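PDB 4Z7R: coenzyme PQQ synthesis protein B, which may take part in the biosynthesis of pyrroloquinoline quinone, perhaps in transporting the cofactor or its precursor to the periplasm, and binds zinc in a metallo-beta-lactamase-like fold. Local coordinates for residues A[217-221]-A[222-226]. Sequence-based numbering, arbitrary orientation.
Sequences GTVLE and DDDMI
Asp224, in the first turn of helix 224-228, reaches back to the loop that leads into it and shows how one carboxylate can order a bend in the chain. Its two oxygens take two successive amides: OD2 accepts from Leu220 N at 2.6 Å, and OD1 from Glu221 N at 2.9 Å. Both donors approach from above the carboxylate plane, 42° and 49° out of it. A type I beta turn from Glu221 to Asp224 brings the carboxylate back, with Asp224 N bonded to Glu221 O at 3.1 Å. This is the tight, buried part: Val219 CB packs 3.6 Å from Asp224 OD2, and a water linking that oxygen to Thr218 O gives it a second donor. Paired in this way, the buried carboxylate would probably remain ionised.

The outer side of the turn is looser and partly exposed. Glu221, its chain bent at chi2 (-76°), carries OE1 to a water that also accepts from Asp222 N, while OE2 bonds to Asn244. Asp223 lies at the N-cap position without a side-chain capping bond; with CG between its backbone N and carbonyl carbon, OD1 is brought back to 3.3 Å from Glu221 CB, and the same OD1 forms a salt bridge with Arg227 NH1.

The whole unit joins the end of strand 212-216 to helix 224-228. Thr218 OG1 bonds to the zinc ligand His265, just past neighbouring parallel strand 260-264, and Leu220 packs against helix 278-285.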
ATOM      1  N   GLY A 217     -18.423   3.016   9.592  0.93 10.65           N
ATOM      2  CA  GLY A 217     -19.031   1.751   9.965  0.94 10.18           C
ATOM      3  C   GLY A 217     -18.025   0.805  10.596  0.98  9.95           C
ATOM      4  O   GLY A 217     -18.128  -0.413  10.447  1.00  9.20           O
ATOM      5  N   THR A 218     -17.044   1.372  11.290  1.00 10.51           N
ATOM      6  CA  THR A 218     -15.926   0.605  11.831  1.00  9.68           C
ATOM      7  C   THR A 218     -16.363  -0.551  12.731  0.86  9.24           C
ATOM      8  O   THR A 218     -15.909  -1.683  12.557  1.00  9.25           O
ATOM      9  CB  THR A 218     -14.969   1.514  12.625  0.79 10.60           C
ATOM     10  OG1 THR A 218     -14.589   2.630  11.812  1.00 11.60           O
ATOM     11  CG2 THR A 218     -13.721   0.744  13.043  1.00 10.46           C
ATOM     12  N   VAL A 219     -17.239  -0.269  13.691  0.91  9.18           N
ATOM     13  CA  VAL A 219     -17.688  -1.304  14.621  0.90  9.43           C
ATOM     14  C   VAL A 219     -19.210  -1.369  14.746  0.80 10.06           C
ATOM     15  O   VAL A 219     -19.899  -0.347  14.741  1.00 10.33           O
ATOM     16  CB  VAL A 219     -17.078  -1.106  16.030  0.97  9.21           C
ATOM     17  CG1 VAL A 219     -15.560  -1.194  15.974  1.00  8.32           C
ATOM     18  CG2 VAL A 219     -17.526   0.220  16.644  0.98  9.76           C
ATOM     19  N   LEU A 220     -19.728  -2.587  14.847  0.99 10.49           N
ATOM     20  CA  LEU A 220     -21.148  -2.802  15.081  0.90 10.48           C
ATOM     21  C   LEU A 220     -21.493  -2.501  16.532  1.00 10.10           C
ATOM     22  O   LEU A 220     -22.388  -1.707  16.824  0.95  9.79           O
ATOM     23  CB  LEU A 220     -21.536  -4.241  14.752  1.00 10.24           C
ATOM     24  CG  LEU A 220     -23.015  -4.565  14.962  1.00 11.00           C
ATOM     25  CD1 LEU A 220     -23.875  -3.896  13.892  0.96 11.22           C
ATOM     26  CD2 LEU A 220     -23.241  -6.060  14.998  1.00 11.31           C
ATOM     27  N   GLU A 221     -20.777  -3.165  17.434  1.00 10.66           N
ATOM     28  CA  GLU A 221     -20.873  -2.910  18.865  0.86 11.90           C
ATOM     29  C   GLU A 221     -19.566  -2.306  19.364  0.74 11.35           C
ATOM     30  O   GLU A 221     -18.515  -2.497  18.751  0.92 11.86           O
ATOM     31  CB  GLU A 221     -21.190  -4.199  19.633  0.70 14.27           C
ATOM     32  CG  GLU A 221     -22.404  -4.967  19.120  1.00 15.73           C
ATOM     33  CD  GLU A 221     -23.723  -4.327  19.524  0.82 16.42           C
ATOM     34  OE1 GLU A 221     -23.703  -3.372  20.326  0.92 16.99           O
ATOM     35  OE2 GLU A 221     -24.780  -4.785  19.043  0.83 16.67           O
ATOM     36  N   ASP A 222     -19.636  -1.580  20.476  0.98 11.42           N
ATOM     37  CA  ASP A 222     -18.461  -0.968  21.088  0.88 11.72           C
ATOM     38  C   ASP A 222     -17.350  -1.985  21.357  1.00 11.25           C
ATOM     39  O   ASP A 222     -16.169  -1.642  21.351  0.78 11.94           O
ATOM     40  CB  ASP A 222     -18.856  -0.275  22.397  1.00 12.24           C
ATOM     41  CG  ASP A 222     -17.780   0.659  22.919  0.61 13.08           C
ATOM     42  OD1 ASP A 222     -17.243   1.469  22.136  0.88 13.02           O
ATOM     43  OD2 ASP A 222     -17.466   0.574  24.123  0.91 13.87           O
ATOM     44  N   ASP A 223     -17.736  -3.237  21.578  1.00 11.29           N
ATOM     45  CA  ASP A 223     -16.785  -4.280  21.952  1.00 11.81           C
ATOM     46  C   ASP A 223     -16.509  -5.298  20.838  0.73 11.47           C
ATOM     47  O   ASP A 223     -16.191  -6.452  21.120  0.83 11.13           O
ATOM     48  CB  ASP A 223     -17.279  -4.997  23.217  0.93 12.84           C
ATOM     49  CG  ASP A 223     -18.589  -5.738  23.003  0.85 13.65           C
ATOM     50  OD1 ASP A 223     -19.244  -5.528  21.962  0.82 13.84           O
ATOM     51  OD2 ASP A 223     -18.970  -6.538  23.881  0.80 14.14           O
ATOM     52  N   ASP A 224     -16.635  -4.874  19.580  1.00 11.76           N
ATOM     53  CA  ASP A 224     -16.385  -5.759  18.434  0.92 11.12           C
ATOM     54  C   ASP A 224     -15.035  -6.459  18.506  0.75 10.78           C
ATOM     55  O   ASP A 224     -14.945  -7.666  18.293  0.95 10.95           O
ATOM     56  CB  ASP A 224     -16.463  -4.984  17.115  1.00 10.19           C
ATOM     57  CG  ASP A 224     -17.871  -4.905  16.560  0.82 10.64           C
ATOM     58  OD1 ASP A 224     -18.829  -5.245  17.286  0.83 10.95           O
ATOM     59  OD2 ASP A 224     -18.015  -4.502  15.387  1.00 10.37           O
ATOM     60  N   MET A 225     -13.984  -5.697  18.792  1.00 10.72           N
ATOM     61  CA  MET A 225     -12.630  -6.231  18.732  0.73 12.25           C
ATOM     62  C   MET A 225     -12.392  -7.190  19.889  0.72 12.30           C
ATOM     63  O   MET A 225     -11.675  -8.182  19.756  0.88 11.98           O
ATOM     64  CB  MET A 225     -11.607  -5.098  18.760  0.97 13.79           C
ATOM     65  CG  MET A 225     -11.714  -4.143  17.586  0.91 14.50           C
ATOM     66  SD  MET A 225     -10.232  -4.140  16.566  0.50 28.22           S
ATOM     67  CE  MET A 225      -8.998  -3.626  17.759  1.00 55.86           C
ATOM     68  N   ILE A 226     -13.020  -6.888  21.017  1.00 13.21           N
ATOM     69  CA  ILE A 226     -12.938  -7.726  22.201  1.00 15.12           C
ATOM     70  C   ILE A 226     -13.661  -9.045  21.952  0.71 15.85           C
ATOM     71  O   ILE A 226     -13.122 -10.118  22.225  0.92 16.24           O
ATOM     72  CB  ILE A 226     -13.535  -7.015  23.427  0.91 16.44           C
ATOM     73  CG1 ILE A 226     -12.755  -5.729  23.719  0.92 16.81           C
ATOM     74  CG2 ILE A 226     -13.551  -7.943  24.631  0.50 17.19           C
ATOM     75  CD1 ILE A 226     -13.470  -4.773  24.650  0.54 16.85           C
TER
HETATM   76  O   HOH W   1     -15.519  -4.191  14.095  1.00 16.29           O
HETATM   77  O   HOH W   2     -22.170  -1.657  21.743  1.00 23.14           O